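Local coordinates for 43.8 kDa insecticidal crystal protein (Bacillus thuringiensis, PDB 4JP0) that serves as one component of a binary insecticidal toxin active on western corn rootworm, with both proteins required for maximal toxicity, at residues A64-V69 / I191-Q196; K94-S99 / N132-L137. One frame throughout, in Å; residues are numbered along the deposited sequence.

Interaction 1 (A64-V69 / I191-Q196); sequences ANNCKV and IDKNTQ
Lys193 lays its alkyl chain obliquely across Asn66. Its CB lies 3.5 Å from Asn66 OD1, CG runs on past OD1 and the backbone O, and CD comes closest, 3.3 Å from Asn66 O, with Asn66 ND2 3.5 Å from the same CD. The chain then bends at chi4 (-72°), which places NZ where it donates to a water 3.1 Å away that in turn donates to Cys67 O. Lysine suits this place: its methylenes pack on the asparagine while its ammonium reaches water. Asn66 in turn has CG anti to its backbone N (chi1 -155°), and its OD1 accepts from a second water that also takes the N-H of Lys193. The contact joins the ricin B-like beta-trefoil to helix 193-199, in the P42 insecticidal toxin region of the chain; Asp192 caps the helix N-terminus, OD2 accepting from Thr195 N. On the trefoil side, Asn65, Asn66 and Cys67 all have positive phi and form a short left-handed turn, closed by the bonds Cys67 N to Ala64 O and Lys68 N to Asn65 O; asparagine is among the residues that accept positive phi most readily. Cys67, pointing toward the helix, sets SG 3.4 Å from Lys193 O and 3.4 Å from Asn194 OD1. The other end of that amide, Asn194 ND2, donates over 2.9 Å to a third water, which also accepts from Asn66 N.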
loop_
_atom_site.group_PDB
_atom_site.type_symbol
_atom_site.label_atom_id
_atom_site.label_comp_id
_atom_site.label_asym_id
_atom_site.label_seq_id
_atom_site.Cartn_x
_atom_site.Cartn_y
_atom_site.Cartn_z
ATOM N N ALA A 64 -20.661 11.010 -8.987
ATOM C CA ALA A 64 -22.074 10.730 -9.152
ATOM C C ALA A 64 -22.312 9.295 -8.690
ATOM O O ALA A 64 -21.370 8.500 -8.665
ATOM C CB ALA A 64 -22.485 10.882 -10.578
ATOM N N ASN A 65 -23.552 8.965 -8.357
ATOM C CA ASN A 65 -23.895 7.610 -7.878
ATOM C C ASN A 65 -22.968 7.123 -6.780
ATOM O O ASN A 65 -22.634 5.952 -6.731
ATOM C CB ASN A 65 -23.874 6.602 -9.053
ATOM C CG ASN A 65 -24.519 7.158 -10.313
ATOM O OD1 ASN A 65 -23.828 7.515 -11.276
ATOM N ND2 ASN A 65 -25.851 7.208 -10.320
ATOM N N ASN A 66 -22.578 8.024 -5.881
ATOM C CA ASN A 66 -21.690 7.661 -4.771
ATOM C C ASN A 66 -20.365 7.044 -5.225
ATOM O O ASN A 66 -19.742 6.233 -4.496
ATOM C CB ASN A 66 -22.435 6.752 -3.747
ATOM C CG ASN A 66 -21.853 6.837 -2.351
ATOM O OD1 ASN A 66 -21.415 7.903 -1.902
ATOM N ND2 ASN A 66 -21.816 5.702 -1.664
ATOM N N CYS A 67 -19.912 7.443 -6.418
ATOM C CA CYS A 67 -18.656 6.957 -6.960
ATOM C C CYS A 67 -18.658 5.434 -7.055
ATOM O O CYS A 67 -17.654 4.806 -6.806
ATOM C CB CYS A 67 -17.453 7.453 -6.138
ATOM S SG CYS A 67 -17.260 9.242 -6.283
ATOM N N LYS A 68 -19.813 4.851 -7.346
ATOM C CA LYS A 68 -19.863 3.432 -7.686
ATOM C C LYS A 68 -19.182 3.247 -9.072
ATOM O O LYS A 68 -18.911 4.219 -9.796
ATOM C CB LYS A 68 -21.294 2.945 -7.707
ATOM C CG LYS A 68 -21.934 2.823 -6.289
ATOM C CD LYS A 68 -23.381 2.448 -6.441
ATOM C CE LYS A 68 -24.167 2.650 -5.131
ATOM N NZ LYS A 68 -23.823 1.678 -4.081
ATOM N N VAL A 69 -18.891 2.004 -9.436
ATOM C CA VAL A 69 -18.112 1.720 -10.616
ATOM C C VAL A 69 -18.836 0.806 -11.590
ATOM O O VAL A 69 -19.757 0.067 -11.220
ATOM C CB VAL A 69 -16.774 1.020 -10.218
ATOM C CG1 VAL A 69 -16.018 1.867 -9.144
ATOM C CG2 VAL A 69 -17.039 -0.362 -9.654
ATOM N N ILE A 191 -15.054 11.719 5.055
ATOM C CA ILE A 191 -15.297 12.564 3.885
ATOM C C ILE A 191 -16.267 11.832 2.991
ATOM O O ILE A 191 -16.195 10.626 2.926
ATOM C CB ILE A 191 -13.979 12.831 3.122
ATOM C CG1 ILE A 191 -14.189 13.878 2.022
ATOM C CG2 ILE A 191 -13.422 11.570 2.520
ATOM C CD1 ILE A 191 -12.903 14.327 1.416
ATOM N N ASP A 192 -17.158 12.529 2.305
ATOM C CA ASP A 192 -18.078 11.848 1.410
ATOM C C ASP A 192 -17.399 11.433 0.102
ATOM O O ASP A 192 -16.441 12.017 -0.297
ATOM C CB ASP A 192 -19.331 12.658 1.109
ATOM C CG ASP A 192 -19.068 13.797 0.217
ATOM O OD1 ASP A 192 -18.695 14.834 0.697
ATOM O OD2 ASP A 192 -19.222 13.685 -0.957
ATOM N N LYS A 193 -17.960 10.407 -0.521
ATOM C CA LYS A 193 -17.288 9.817 -1.654
ATOM C C LYS A 193 -17.175 10.818 -2.802
ATOM O O LYS A 193 -16.169 10.864 -3.485
ATOM C CB LYS A 193 -18.018 8.537 -2.084
ATOM C CG LYS A 193 -17.518 7.279 -1.298
ATOM C CD LYS A 193 -18.358 6.068 -1.535
ATOM C CE LYS A 193 -17.782 4.857 -0.746
ATOM N NZ LYS A 193 -16.548 4.419 -1.391
ATOM N N ASN A 194 -18.214 11.605 -3.032
ATOM C CA ASN A 194 -18.173 12.528 -4.165
ATOM C C ASN A 194 -17.140 13.607 -3.946
ATOM O O ASN A 194 -16.406 13.950 -4.860
ATOM C CB ASN A 194 -19.570 13.104 -4.502
ATOM C CG ASN A 194 -20.532 12.027 -5.016
ATOM O OD1 ASN A 194 -20.094 10.969 -5.462
ATOM N ND2 ASN A 194 -21.853 12.267 -4.900
ATOM N N THR A 195 -17.039 14.100 -2.716
ATOM C CA THR A 195 -16.063 15.116 -2.417
ATOM C C THR A 195 -14.655 14.523 -2.457
ATOM O O THR A 195 -13.704 15.175 -2.892
ATOM C CB THR A 195 -16.313 15.717 -1.041
ATOM O OG1 THR A 195 -17.639 16.261 -1.010
ATOM C CG2 THR A 195 -15.426 16.938 -0.844
ATOM N N GLN A 196 -14.552 13.281 -1.993
ATOM C CA GLN A 196 -13.319 12.524 -2.047
ATOM C C GLN A 196 -12.699 12.441 -3.459
ATOM O O GLN A 196 -11.523 12.770 -3.680
ATOM C CB GLN A 196 -13.584 11.104 -1.513
ATOM C CG GLN A 196 -12.320 10.284 -1.360
ATOM C CD GLN A 196 -12.589 8.841 -1.030
ATOM O OE1 GLN A 196 -13.381 8.195 -1.714
ATOM N NE2 GLN A 196 -11.929 8.319 0.021
HETATM O O HOH W 1 -24.060 10.491 -5.383
HETATM O O HOH W 2 -20.419 8.798 0.617
HETATM O O HOH W 3 -15.757 5.310 -4.238
#

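Interaction 2 (K94-S99 / N132-L137); sequences KANGSS and NQQWNL
Ser99 and Asn136 have the nearest CA atoms of the two segments, 5.3 Å apart, where the type II' turn Asn96 to Ser99 of a beta-hairpin meets strand 135-142. Gly97 suits the positive phi of the turn's second residue. Gln133, Gln134 and Trp135 form the Gln-x-Trp signature of ricin B-type beta-trefoils; Trp135 points away from the hairpin, its NE1 bonded to Leu110 O. Gln134, next to Trp135, points toward the hairpin. A bend at chi2 (-57°) places CD, and OE1 accepts from Asn96 ND2 at 2.9 Å in a nearly straight bond (168° at the hydrogen). The acceptor lies close to the plane of the Asn96 amide, whereas the donor sits 41° above the carbonyl plane of Gln134. OE1 also accepts from a water that donates to Asn96 O, and NE2 donates to Asn130 O; a long, flexible amide suits a position with partners at both ends. Ser99, being small, fits against the strand: Ser99 CB rests 3.4 Å from Trp135 O. Ser99 CB is also 3.9 Å from Gln134 CB. Ser99 OG lies 2.9 Å from Asn136 OD1, within hydrogen-bonding distance, although another acceptor is within reach of the same hydroxyl proton.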
loop_
_atom_site.group_PDB
_atom_site.type_symbol
_atom_site.label_atom_id
_atom_site.label_comp_id
_atom_site.label_asym_id
_atom_site.label_seq_id
_atom_site.Cartn_x
_atom_site.Cartn_y
_atom_site.Cartn_z
ATOM N N LYS A 94 -8.557 -1.209 -25.107
ATOM C CA LYS A 94 -7.621 -1.627 -26.129
ATOM C C LYS A 94 -7.692 -0.686 -27.314
ATOM O O LYS A 94 -8.739 -0.551 -27.911
ATOM C CB LYS A 94 -8.033 -3.032 -26.610
ATOM C CG LYS A 94 -8.303 -4.056 -25.487
ATOM C CD LYS A 94 -8.461 -5.524 -26.026
ATOM C CE LYS A 94 -9.738 -5.687 -26.900
ATOM N NZ LYS A 94 -9.815 -7.035 -27.628
ATOM N N ALA A 95 -6.576 -0.038 -27.644
ATOM C CA ALA A 95 -6.525 0.819 -28.825
ATOM C C ALA A 95 -6.861 0.022 -30.089
ATOM O O ALA A 95 -6.342 -1.096 -30.292
ATOM C CB ALA A 95 -5.145 1.442 -28.963
ATOM N N ASN A 96 -7.719 0.589 -30.937
ATOM C CA ASN A 96 -8.104 -0.071 -32.191
ATOM C C ASN A 96 -8.283 1.016 -33.219
ATOM O O ASN A 96 -9.367 1.576 -33.367
ATOM C CB ASN A 96 -9.399 -0.880 -32.024
ATOM C CG ASN A 96 -9.649 -1.846 -33.173
ATOM O OD1 ASN A 96 -8.708 -2.437 -33.729
ATOM N ND2 ASN A 96 -10.917 -2.038 -33.514
ATOM N N GLY A 97 -7.196 1.331 -33.903
ATOM C CA GLY A 97 -7.190 2.433 -34.830
ATOM C C GLY A 97 -7.402 3.715 -34.047
ATOM O O GLY A 97 -6.725 3.990 -33.059
ATOM N N SER A 98 -8.383 4.493 -34.468
ATOM C CA SER A 98 -8.609 5.787 -33.850
ATOM C C SER A 98 -9.573 5.735 -32.659
ATOM O O SER A 98 -9.892 6.758 -32.053
ATOM C CB SER A 98 -9.125 6.765 -34.917
ATOM O OG SER A 98 -10.097 6.120 -35.743
ATOM N N SER A 99 -10.045 4.565 -32.294
ATOM C CA SER A 99 -10.961 4.450 -31.169
ATOM C C SER A 99 -10.471 3.389 -30.183
ATOM O O SER A 99 -9.336 3.054 -30.162
ATOM C CB SER A 99 -12.343 4.133 -31.681
ATOM O OG SER A 99 -12.846 5.156 -32.475
ATOM N N ASN A 132 -20.085 -0.484 -33.848
ATOM C CA ASN A 132 -20.827 -0.374 -32.593
ATOM C C ASN A 132 -20.052 -0.881 -31.356
ATOM O O ASN A 132 -20.477 -0.682 -30.213
ATOM C CB ASN A 132 -22.182 -1.067 -32.717
ATOM C CG ASN A 132 -23.167 -0.239 -33.577
ATOM O OD1 ASN A 132 -23.703 0.770 -33.112
ATOM N ND2 ASN A 132 -23.354 -0.635 -34.828
ATOM N N GLN A 133 -18.892 -1.459 -31.592
ATOM C CA GLN A 133 -18.028 -1.919 -30.527
ATOM C C GLN A 133 -16.798 -1.002 -30.405
ATOM O O GLN A 133 -15.850 -1.316 -29.703
ATOM C CB GLN A 133 -17.620 -3.378 -30.815
ATOM C CG GLN A 133 -18.843 -4.325 -30.663
ATOM C CD GLN A 133 -18.484 -5.778 -30.876
ATOM O OE1 GLN A 133 -17.491 -6.069 -31.522
ATOM N NE2 GLN A 133 -19.259 -6.690 -30.281
ATOM N N GLN A 134 -16.844 0.169 -31.047
ATOM C CA GLN A 134 -15.721 1.095 -30.951
ATOM C C GLN A 134 -16.149 2.348 -30.150
ATOM O O GLN A 134 -17.248 2.868 -30.342
ATOM C CB GLN A 134 -15.208 1.529 -32.321
ATOM C CG GLN A 134 -15.073 0.418 -33.386
ATOM C CD GLN A 134 -14.173 -0.694 -32.932
ATOM O OE1 GLN A 134 -13.057 -0.435 -32.489
ATOM N NE2 GLN A 134 -14.641 -1.950 -33.061
ATOM N N TRP A 135 -15.242 2.854 -29.320
ATOM C CA TRP A 135 -15.548 3.905 -28.353
ATOM C C TRP A 135 -14.457 4.960 -28.314
ATOM O O TRP A 135 -13.272 4.654 -28.473
ATOM C CB TRP A 135 -15.681 3.277 -26.942
ATOM C CG TRP A 135 -16.746 2.216 -26.906
ATOM C CD1 TRP A 135 -16.610 0.921 -27.232
ATOM C CD2 TRP A 135 -18.142 2.432 -26.686
ATOM N NE1 TRP A 135 -17.824 0.274 -27.185
ATOM C CE2 TRP A 135 -18.791 1.183 -26.849
ATOM C CE3 TRP A 135 -18.901 3.539 -26.289
ATOM C CZ2 TRP A 135 -20.165 1.013 -26.661
ATOM C CZ3 TRP A 135 -20.275 3.377 -26.084
ATOM C CH2 TRP A 135 -20.899 2.113 -26.276
ATOM N N ASN A 136 -14.878 6.200 -28.059
ATOM C CA ASN A 136 -13.975 7.315 -27.960
ATOM C C ASN A 136 -13.959 7.831 -26.551
ATOM O O ASN A 136 -14.997 7.877 -25.919
ATOM C CB ASN A 136 -14.462 8.420 -28.881
ATOM C CG ASN A 136 -14.388 8.003 -30.349
ATOM O OD1 ASN A 136 -13.366 7.458 -30.806
ATOM N ND2 ASN A 136 -15.469 8.212 -31.073
ATOM N N LEU A 137 -12.767 8.241 -26.091
ATOM C CA LEU A 137 -12.610 8.822 -24.762
ATOM C C LEU A 137 -12.231 10.273 -24.907
ATOM O O LEU A 137 -11.216 10.607 -25.583
ATOM C CB LEU A 137 -11.584 8.043 -23.926
ATOM C CG LEU A 137 -12.212 6.904 -23.084
ATOM C CD1 LEU A 137 -12.721 5.772 -23.924
ATOM C CD2 LEU A 137 -11.190 6.373 -22.057
HETATM O O HOH W 4 -11.950 1.281 -33.853
#

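Overall arrangement
Both contacts involve the beta-trefoil region, but at separate places: their centres are 27 Å apart, and their nearest atoms remain about 14 Å from each other. In sequence, interaction 2 is nested inside the long loop closed by interaction 1, whose segments are 122 residues apart. Interaction 2 is internal to the trefoil, setting a hairpin against the strand that pairs with strand 6-12, and its centre lies about 33 Å from that of the chain. Interaction 1, its centre about 21 Å from the chain centre, instead joins the trefoil to helix 193-199 of the P42 toxin region. Interaction 2 has a direct amide-amide hydrogen bond as well as a water bridge, whereas the clear bonds between the segments of interaction 1 all run through water.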